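Local coordinates for conserved hypothetical protein NMB0706 (Neisseria meningitidis, PDB 1RV9), which is of unknown function but belongs to the family named for multi-copper polyphenol oxidoreductase laccases, with the CNF1/YfiH-like fold, and may be an enzyme, at residues D178-F183 with G200-D205; G225-V230 with D234-Y239. One frame throughout, in Å; residues are numbered along the deposited sequence.

Contact 1 is complete in the chain before contact 2 begins. In contact 1, D178-F183 on helix 177-184 meets strand 201-204 of a small antiparallel three-stranded sheet, near the surface and about 20 Å from the centre of the chain. In contact 2, both segments belong to the loop between strand 221-224, an edge of the six-stranded mixed sheet, and helix 239-242; it is buried, about 12 Å from the centre. The two centres lie about 20 Å apart, with a gap of about 7 Å between their nearest atoms. Helix 206-217 follows contact 1 directly, and its Tyr-207 hydrogen-bonds His-227 O in contact 2, so the peripheral helix-sheet unit and the interior loop are neighbours in one fold.

Contact 1: D178-F183 with G200-D205; sequences DVFDAF and GKFLAD
Phe-180 and Phe-202 form an offset stack that packs helix 177-184 against the middle strand, 201-204, of a small antiparallel three-stranded sheet. The ring centroids are 4.6 Å apart and the planes are inclined by 24°, so the rings overlap in part rather than squarely. Phe-180 brings its CD2 side over one face of Phe-202, displaced toward the rim of that ring, while Phe-180 CB lies 4.0 Å from Phe-202 CE2. The helix sends the ring across with CG anti to the backbone N (chi1 -179°); in Phe-202 CG is instead anti to the carbonyl carbon. Further out, Phe-194 of strand 194-198 meets Phe-180 edge-to-face and also touches Phe-202, making an aromatic cluster of three. Backbone bonds hold the strand between its neighbours: Phe-202 pairs with Val-175 and Leu-203 with Glu-195. The helix also packs on helix 138-143, where Val-179 and Ala-182 touch Trp-138. Past the strand, Asp-205 is the N-cap of helix 206-217, its OD1 accepting from Ala-208 N. In the stack itself the closest approach is 3.6 Å, from Phe-180 CD2 to Phe-202 CE1.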
loop_
_atom_site.group_PDB
_atom_site.type_symbol
_atom_site.label_atom_id
_atom_site.label_comp_id
_atom_site.label_asym_id
_atom_site.label_seq_id
_atom_site.Cartn_x
_atom_site.Cartn_y
_atom_site.Cartn_z
ATOM N N ASP A 178 9.504 -12.764 -16.475
ATOM C CA ASP A 178 9.474 -11.329 -16.728
ATOM C C ASP A 178 9.517 -10.550 -15.415
ATOM O O ASP A 178 10.271 -9.586 -15.285
ATOM C CB ASP A 178 8.229 -10.960 -17.546
ATOM C CG ASP A 178 6.932 -11.228 -16.803
ATOM O OD1 ASP A 178 6.813 -12.293 -16.159
ATOM O OD2 ASP A 178 6.021 -10.374 -16.878
ATOM N N VAL A 179 8.719 -10.978 -14.442
ATOM C CA VAL A 179 8.695 -10.322 -13.139
ATOM C C VAL A 179 10.049 -10.532 -12.473
ATOM O O VAL A 179 10.625 -9.614 -11.888
ATOM C CB VAL A 179 7.599 -10.912 -12.230
ATOM C CG1 VAL A 179 7.622 -10.223 -10.874
ATOM C CG2 VAL A 179 6.238 -10.751 -12.886
ATOM N N PHE A 180 10.557 -11.754 -12.575
ATOM C CA PHE A 180 11.846 -12.099 -11.995
ATOM C C PHE A 180 12.943 -11.178 -12.529
ATOM O O PHE A 180 13.706 -10.593 -11.759
ATOM C CB PHE A 180 12.175 -13.564 -12.309
ATOM C CG PHE A 180 13.479 -14.033 -11.731
ATOM C CD1 PHE A 180 14.675 -13.791 -12.396
ATOM C CD2 PHE A 180 13.511 -14.700 -10.513
ATOM C CE1 PHE A 180 15.890 -14.211 -11.854
ATOM C CE2 PHE A 180 14.718 -15.124 -9.962
ATOM C CZ PHE A 180 15.910 -14.878 -10.635
ATOM N N ASP A 181 13.015 -11.043 -13.851
ATOM C CA ASP A 181 14.030 -10.196 -14.470
ATOM C C ASP A 181 13.867 -8.716 -14.132
ATOM O O ASP A 181 14.855 -8.005 -13.963
ATOM C CB ASP A 181 14.022 -10.368 -15.994
ATOM C CG ASP A 181 14.447 -11.758 -16.432
ATOM O OD1 ASP A 181 15.117 -12.458 -15.644
ATOM O OD2 ASP A 181 14.118 -12.144 -17.575
ATOM N N ALA A 182 12.624 -8.253 -14.030
ATOM C CA ALA A 182 12.363 -6.849 -13.722
ATOM C C ALA A 182 13.047 -6.433 -12.427
ATOM O O ALA A 182 13.401 -5.271 -12.245
ATOM C CB ALA A 182 10.861 -6.604 -13.621
ATOM N N PHE A 183 13.229 -7.392 -11.528
ATOM C CA PHE A 183 13.873 -7.136 -10.246
ATOM C C PHE A 183 15.331 -7.579 -10.198
ATOM O O PHE A 183 16.222 -6.792 -9.882
ATOM C CB PHE A 183 13.126 -7.869 -9.127
ATOM C CG PHE A 183 11.816 -7.243 -8.746
ATOM C CD1 PHE A 183 11.777 -6.155 -7.881
ATOM C CD2 PHE A 183 10.619 -7.761 -9.228
ATOM C CE1 PHE A 183 10.562 -5.596 -7.494
ATOM C CE2 PHE A 183 9.399 -7.208 -8.849
ATOM C CZ PHE A 183 9.371 -6.124 -7.980
ATOM N N GLY A 200 9.717 -22.563 -15.008
ATOM C CA GLY A 200 9.913 -21.139 -15.214
ATOM C C GLY A 200 9.022 -20.272 -14.343
ATOM O O GLY A 200 8.842 -19.085 -14.617
ATOM N N LYS A 201 8.455 -20.868 -13.300
ATOM C CA LYS A 201 7.586 -20.139 -12.382
ATOM C C LYS A 201 8.302 -19.917 -11.056
ATOM O O LYS A 201 9.185 -20.691 -10.677
ATOM C CB LYS A 201 6.281 -20.908 -12.150
ATOM C CG LYS A 201 5.457 -21.124 -13.415
ATOM C CD LYS A 201 5.276 -19.825 -14.205
ATOM C CE LYS A 201 4.400 -18.813 -13.478
ATOM N NZ LYS A 201 2.961 -19.203 -13.469
ATOM N N PHE A 202 7.917 -18.853 -10.360
ATOM C CA PHE A 202 8.526 -18.505 -9.080
ATOM C C PHE A 202 7.482 -18.027 -8.093
ATOM O O PHE A 202 6.412 -17.565 -8.478
ATOM C CB PHE A 202 9.513 -17.342 -9.238
ATOM C CG PHE A 202 10.554 -17.553 -10.287
ATOM C CD1 PHE A 202 11.814 -18.031 -9.947
ATOM C CD2 PHE A 202 10.282 -17.257 -11.618
ATOM C CE1 PHE A 202 12.791 -18.210 -10.922
ATOM C CE2 PHE A 202 11.249 -17.433 -12.598
ATOM C CZ PHE A 202 12.505 -17.910 -12.249
ATOM N N LEU A 203 7.816 -18.137 -6.815
ATOM C CA LEU A 203 6.967 -17.619 -5.755
ATOM C C LEU A 203 7.700 -16.331 -5.409
ATOM O O LEU A 203 8.870 -16.362 -5.022
ATOM C CB LEU A 203 6.950 -18.550 -4.544
ATOM C CG LEU A 203 6.183 -19.856 -4.736
ATOM C CD1 LEU A 203 6.229 -20.663 -3.450
ATOM C CD2 LEU A 203 4.743 -19.545 -5.127
ATOM N N ALA A 204 7.027 -15.199 -5.578
ATOM C CA ALA A 204 7.639 -13.907 -5.300
ATOM C C ALA A 204 7.228 -13.384 -3.933
ATOM O O ALA A 204 6.049 -13.384 -3.587
ATOM C CB ALA A 204 7.254 -12.909 -6.383
ATOM N N ASP A 205 8.213 -12.937 -3.163
ATOM C CA ASP A 205 7.977 -12.407 -1.827
ATOM C C ASP A 205 8.038 -10.878 -1.865
ATOM O O ASP A 205 9.117 -10.289 -1.779
ATOM C CB ASP A 205 9.044 -12.944 -0.867
ATOM C CG ASP A 205 8.757 -12.610 0.579
ATOM O OD1 ASP A 205 7.966 -11.676 0.841
ATOM O OD2 ASP A 205 9.340 -13.277 1.462
#

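Contact 2: G225-V230 with D234-Y239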
loop_
_atom_site.group_PDB
_atom_site.type_symbol
_atom_site.label_atom_id
_atom_site.label_comp_id
_atom_site.label_asym_id
_atom_site.label_seq_id
_atom_site.Cartn_x
_atom_site.Cartn_y
_atom_site.Cartn_z
ATOM N N GLY A 225 4.352 -6.673 7.371
ATOM C CA GLY A 225 4.636 -7.790 6.485
ATOM C C GLY A 225 4.332 -9.156 7.076
ATOM O O GLY A 225 5.116 -10.093 6.915
ATOM N N THR A 226 3.187 -9.278 7.741
ATOM C CA THR A 226 2.801 -10.538 8.371
ATOM C C THR A 226 1.532 -11.171 7.803
ATOM O O THR A 226 1.240 -12.335 8.082
ATOM C CB THR A 226 2.579 -10.348 9.877
ATOM O OG1 THR A 226 1.503 -9.424 10.085
ATOM C CG2 THR A 226 3.836 -9.810 10.539
ATOM N N HIS A 227 0.779 -10.416 7.013
ATOM C CA HIS A 227 -0.466 -10.921 6.444
ATOM C C HIS A 227 -0.333 -11.502 5.042
ATOM O O HIS A 227 0.691 -11.347 4.376
ATOM C CB HIS A 227 -1.499 -9.792 6.367
ATOM C CG HIS A 227 -1.895 -9.226 7.693
ATOM N ND1 HIS A 227 -2.839 -9.817 8.504
ATOM C CD2 HIS A 227 -1.500 -8.101 8.335
ATOM C CE1 HIS A 227 -3.012 -9.079 9.587
ATOM N NE2 HIS A 227 -2.210 -8.032 9.509
ATOM N N CYS A 228 -1.388 -12.191 4.621
ATOM C CA CYS A 228 -1.493 -12.729 3.273
ATOM C C CYS A 228 -2.935 -12.446 2.896
ATOM O O CYS A 228 -3.865 -12.990 3.493
ATOM C CB CYS A 228 -1.252 -14.236 3.190
ATOM S SG CYS A 228 -1.522 -14.821 1.482
ATOM N N THR A 229 -3.122 -11.572 1.918
ATOM C CA THR A 229 -4.458 -11.213 1.482
ATOM C C THR A 229 -5.229 -12.401 0.912
ATOM O O THR A 229 -6.456 -12.432 0.971
ATOM C CB THR A 229 -4.398 -10.095 0.436
ATOM O OG1 THR A 229 -3.488 -10.464 -0.608
ATOM C CG2 THR A 229 -3.925 -8.801 1.074
ATOM N N VAL A 230 -4.516 -13.382 0.367
ATOM C CA VAL A 230 -5.180 -14.552 -0.201
ATOM C C VAL A 230 -5.690 -15.495 0.889
ATOM O O VAL A 230 -6.845 -15.925 0.861
ATOM C CB VAL A 230 -4.234 -15.331 -1.144
ATOM C CG1 VAL A 230 -4.865 -16.656 -1.549
ATOM C CG2 VAL A 230 -3.944 -14.499 -2.380
ATOM N N ASP A 234 -11.485 -13.760 5.253
ATOM C CA ASP A 234 -12.512 -13.106 6.055
ATOM C C ASP A 234 -12.069 -11.720 6.492
ATOM O O ASP A 234 -12.783 -11.037 7.223
ATOM C CB ASP A 234 -12.855 -13.947 7.288
ATOM C CG ASP A 234 -13.481 -15.277 6.927
ATOM O OD1 ASP A 234 -14.426 -15.287 6.108
ATOM O OD2 ASP A 234 -13.035 -16.310 7.467
ATOM N N THR A 235 -10.894 -11.300 6.033
ATOM C CA THR A 235 -10.367 -9.993 6.410
ATOM C C THR A 235 -10.006 -9.088 5.240
ATOM O O THR A 235 -10.260 -7.885 5.283
ATOM C CB THR A 235 -9.108 -10.143 7.285
ATOM O OG1 THR A 235 -9.404 -10.978 8.411
ATOM C CG2 THR A 235 -8.639 -8.783 7.782
ATOM N N PHE A 236 -9.422 -9.661 4.194
ATOM C CA PHE A 236 -8.999 -8.853 3.054
ATOM C C PHE A 236 -9.527 -9.283 1.697
ATOM O O PHE A 236 -9.827 -10.459 1.471
ATOM C CB PHE A 236 -7.470 -8.840 2.968
ATOM C CG PHE A 236 -6.792 -8.332 4.205
ATOM C CD1 PHE A 236 -6.896 -6.997 4.574
ATOM C CD2 PHE A 236 -6.053 -9.194 5.008
ATOM C CE1 PHE A 236 -6.270 -6.525 5.730
ATOM C CE2 PHE A 236 -5.426 -8.731 6.161
ATOM C CZ PHE A 236 -5.536 -7.395 6.522
ATOM N N PHE A 237 -9.631 -8.307 0.799
ATOM C CA PHE A 237 -10.042 -8.549 -0.579
ATOM C C PHE A 237 -8.788 -9.092 -1.263
ATOM O O PHE A 237 -7.663 -8.762 -0.866
ATOM C CB PHE A 237 -10.426 -7.243 -1.281
ATOM C CG PHE A 237 -11.689 -6.609 -0.772
ATOM C CD1 PHE A 237 -12.917 -7.246 -0.927
ATOM C CD2 PHE A 237 -11.660 -5.344 -0.194
ATOM C CE1 PHE A 237 -14.099 -6.627 -0.521
ATOM C CE2 PHE A 237 -12.834 -4.716 0.215
ATOM C CZ PHE A 237 -14.057 -5.360 0.050
ATOM N N SER A 238 -8.975 -9.909 -2.294
ATOM C CA SER A 238 -7.852 -10.476 -3.032
ATOM C C SER A 238 -8.210 -10.735 -4.486
ATOM O O SER A 238 -9.150 -11.476 -4.783
ATOM C CB SER A 238 -7.391 -11.788 -2.399
ATOM O OG SER A 238 -6.394 -12.404 -3.201
ATOM N N TYR A 239 -7.459 -10.120 -5.392
ATOM C CA TYR A 239 -7.698 -10.315 -6.811
ATOM C C TYR A 239 -7.323 -11.739 -7.205
ATOM O O TYR A 239 -8.030 -12.390 -7.977
ATOM C CB TYR A 239 -6.877 -9.314 -7.633
ATOM C CG TYR A 239 -6.973 -9.546 -9.122
ATOM C CD1 TYR A 239 -6.116 -10.440 -9.764
ATOM C CD2 TYR A 239 -7.961 -8.924 -9.878
ATOM C CE1 TYR A 239 -6.245 -10.713 -11.123
ATOM C CE2 TYR A 239 -8.099 -9.190 -11.238
ATOM C CZ TYR A 239 -7.240 -10.085 -11.849
ATOM O OH TYR A 239 -7.386 -10.366 -13.188
#
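His-227 and Phe-236 meet in a T-shaped (edge-to-face) pair inside the loop that links strand 221-224 to helix 239-242. The edge of Phe-236 is directed at the face of the imidazole, with centroids 5.2 Å apart and planes at 76°. Phe-236 CZ sits over the centre of the His-227 ring, and Phe-236 CE2 is 3.7 Å from His-227 ND1. The opposite face of the imidazole carries Thr-226 OG1, offset toward the rim, whereas Thr-235 CG2 lies over the centre of one Phe-236 face, 3.5 Å above it. Each ring is thus flanked by a threonine from its own segment. In Phe-236, CG lies anti to the carbonyl carbon (chi1 -57°), which carries the ring toward the histidine; CB, nearer the backbone, lies 4.0 Å from Thr-229 CG2. The Thr-229 and Phe-236 side chains cross at about a right angle. Farther along, Ser-238 CB packs 3.6 Å from Thr-229 O, and Ser-238 OG comes within 3.3 Å of Val-230 CG2. Between the two segments the contact is one of packing, and the polar ends find partners elsewhere. His-227 ND1 bonds Glu-232 OE1, which helps fix the turn of the imidazole, and Asp-117 OD1 is hydrogen-bonded to both Thr-229 OG1 and Ser-238 OG. Ser-238 is also the N-cap of helix 239-242, its OG meeting Arg-241 N. The Arg-241 guanidinium joins both sides, with NH1 bound to Thr-229 O and Val-230 O and NH2 to Phe-236 O. The buried Phe-237 O, by contrast, has no partner. The nearby Glu-232 would probably favour a protonated His-227, while the shared carboxylate and guanidinium hold together two segments that pair through no backbone bonds of their own.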